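PDB 5XGA: osmolarity sensor protein EnvZ from Escherichia coli, which is a membrane-bound sensor histidine kinase that responds to osmolarity and autophosphorylates on histidine, the crystallised part being its periplasmic domain. Local coordinates for residues P8-F13 with V114-I119. Residues are numbered along the deposited sequence; the frame is centred on the assembly and turned at random.
Sequences PSLQQF and VPLTEI
F13 and L116 meet over one face of the F13 ring. The two side chains run antiparallel, each passing the other. F13 has CG anti to the backbone N (chi1 -179°), which carries CG out from the helix toward residues 114-119. F13 CB touches L116 CD1 at 3.7 Å. F13 CG lies 3.8 Å from L116 CG, and CD1 and CD2 also lie against the L116 side chain. Further out, CE1 and CE2 meet L116 CA. L116 CA forms a CH-pi contact, 3.9 Å from the centroid of the F13 ring and 16° off the ring normal. At the tip, F13 CZ has V114 CG1 near the ring plane, 3.7 Å away. The oxygen P115 O approaches F13 CZ obliquely at 3.5 Å. The contact joins the first turn of helix 10-24 to the end of strand 110-115 and the tail after it. That strand belongs to the antiparallel sheet of the periplasmic sensor domain, where the backbone of V114 pairs with V100. S9 is the N-cap of the helix: S9 OG accepts a hydrogen bond from Q12 N, with an N-H...OG angle of 162°. An alanine in place of F13 would probably open a gap beside L116 CA and V114 CG1 and weaken the packing of the helix on the strand. L116 also reaches the residues before the helix. L116 CD2 packs 3.6 Å from P8 O and lies near P8 CG. Its other methyl, CD1, meets L10 CD1, whose side chain also rests on Y72 and P98. P8 CD approaches T117 O at 3.5 Å. On the same proline, CG touches I119 CD1 loosely. No hydrogen bond links residues 8-13 with 114-119, but I119 pairs through its backbone with I6, just ahead of P8.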
loop_
_atom_site.group_PDB
_atom_site.type_symbol
_atom_site.label_atom_id
_atom_site.label_comp_id
_atom_site.label_asym_id
_atom_site.label_seq_id
_atom_site.Cartn_x
_atom_site.Cartn_y
_atom_site.Cartn_z
ATOM N N PRO A 8 -13.467 5.445 1.892
ATOM C CA PRO A 8 -13.499 4.174 1.169
ATOM C C PRO A 8 -13.557 2.988 2.101
ATOM O O PRO A 8 -13.031 3.054 3.218
ATOM C CB PRO A 8 -12.181 4.184 0.396
ATOM C CG PRO A 8 -11.249 4.911 1.339
ATOM C CD PRO A 8 -12.115 6.024 1.932
ATOM N N SER A 9 -14.181 1.909 1.630
ATOM C CA SER A 9 -14.111 0.627 2.301
ATOM C C SER A 9 -12.666 0.169 2.346
ATOM O O SER A 9 -11.824 0.659 1.595
ATOM C CB SER A 9 -14.956 -0.428 1.575
ATOM O OG SER A 9 -14.409 -0.689 0.289
ATOM N N LEU A 10 -12.385 -0.783 3.220
ATOM C CA LEU A 10 -11.073 -1.399 3.257
ATOM C C LEU A 10 -10.742 -2.021 1.900
ATOM O O LEU A 10 -9.616 -1.917 1.416
ATOM C CB LEU A 10 -11.025 -2.453 4.365
ATOM C CG LEU A 10 -9.639 -3.007 4.651
ATOM C CD1 LEU A 10 -8.728 -1.901 5.160
ATOM C CD2 LEU A 10 -9.753 -4.145 5.665
ATOM N N GLN A 11 -11.736 -2.647 1.277
ATOM C CA GLN A 11 -11.525 -3.309 -0.009
ATOM C C GLN A 11 -11.197 -2.306 -1.110
ATOM O O GLN A 11 -10.310 -2.527 -1.933
ATOM C CB GLN A 11 -12.758 -4.125 -0.396
ATOM C CG GLN A 11 -13.155 -5.192 0.633
ATOM C CD GLN A 11 -14.114 -4.673 1.711
ATOM O OE1 GLN A 11 -14.028 -3.522 2.139
ATOM N NE2 GLN A 11 -15.034 -5.535 2.153
ATOM N N GLN A 12 -11.926 -1.193 -1.136
ATOM C CA GLN A 12 -11.647 -0.144 -2.115
ATOM C C GLN A 12 -10.291 0.513 -1.856
ATOM O O GLN A 12 -9.564 0.863 -2.796
ATOM C CB GLN A 12 -12.746 0.913 -2.067
ATOM C CG GLN A 12 -12.614 1.980 -3.104
ATOM C CD GLN A 12 -13.812 2.887 -3.079
ATOM O OE1 GLN A 12 -14.449 3.047 -2.032
ATOM N NE2 GLN A 12 -14.149 3.471 -4.228
ATOM N N PHE A 13 -9.968 0.702 -0.576
ATOM C CA PHE A 13 -8.703 1.324 -0.206
ATOM C C PHE A 13 -7.531 0.469 -0.655
ATOM O O PHE A 13 -6.545 0.986 -1.168
ATOM C CB PHE A 13 -8.625 1.559 1.292
ATOM C CG PHE A 13 -7.352 2.224 1.724
ATOM C CD1 PHE A 13 -7.135 3.565 1.469
ATOM C CD2 PHE A 13 -6.380 1.512 2.396
ATOM C CE1 PHE A 13 -5.965 4.179 1.879
ATOM C CE2 PHE A 13 -5.207 2.122 2.805
ATOM C CZ PHE A 13 -5.003 3.451 2.548
ATOM N N VAL A 114 0.288 2.391 6.212
ATOM C CA VAL A 114 -0.600 3.318 5.512
ATOM C C VAL A 114 -1.978 3.333 6.162
ATOM O O VAL A 114 -2.724 2.361 6.067
ATOM C CB VAL A 114 -0.756 2.944 4.014
ATOM C CG1 VAL A 114 -1.429 4.066 3.247
ATOM C CG2 VAL A 114 0.592 2.663 3.398
ATOM N N PRO A 115 -2.314 4.436 6.836
ATOM C CA PRO A 115 -3.659 4.626 7.394
ATOM C C PRO A 115 -4.702 4.811 6.306
ATOM O O PRO A 115 -4.448 5.515 5.320
ATOM C CB PRO A 115 -3.519 5.908 8.224
ATOM C CG PRO A 115 -2.457 6.671 7.517
ATOM C CD PRO A 115 -1.457 5.610 7.068
ATOM N N LEU A 116 -5.859 4.177 6.477
ATOM C CA LEU A 116 -7.000 4.431 5.604
ATOM C C LEU A 116 -7.563 5.813 5.935
ATOM O O LEU A 116 -7.891 6.088 7.086
ATOM C CB LEU A 116 -8.072 3.342 5.770
ATOM C CG LEU A 116 -9.275 3.349 4.815
ATOM C CD1 LEU A 116 -9.886 1.965 4.746
ATOM C CD2 LEU A 116 -10.327 4.356 5.248
ATOM N N THR A 117 -7.666 6.687 4.940
ATOM C CA THR A 117 -8.156 8.038 5.199
ATOM C C THR A 117 -9.214 8.468 4.203
ATOM O O THR A 117 -9.419 7.820 3.181
ATOM C CB THR A 117 -7.017 9.075 5.158
ATOM O OG1 THR A 117 -6.483 9.133 3.831
ATOM C CG2 THR A 117 -5.906 8.691 6.118
ATOM N N GLU A 118 -9.889 9.569 4.518
ATOM C CA GLU A 118 -10.775 10.215 3.566
ATOM C C GLU A 118 -10.046 10.509 2.270
ATOM O O GLU A 118 -8.847 10.787 2.262
ATOM C CB GLU A 118 -11.336 11.524 4.129
ATOM C CG GLU A 118 -12.400 11.369 5.188
ATOM C CD GLU A 118 -13.052 12.693 5.522
ATOM O OE1 GLU A 118 -12.896 13.645 4.722
ATOM O OE2 GLU A 118 -13.713 12.780 6.579
ATOM N N ILE A 119 -10.786 10.435 1.175
ATOM C CA ILE A 119 -10.329 10.932 -0.105
ATOM C C ILE A 119 -10.991 12.282 -0.367
ATOM O O ILE A 119 -12.175 12.464 -0.070
ATOM C CB ILE A 119 -10.661 9.961 -1.220
ATOM C CG1 ILE A 119 -9.908 8.645 -0.994
ATOM C CG2 ILE A 119 -10.332 10.580 -2.566
ATOM C CD1 ILE A 119 -10.356 7.541 -1.909
#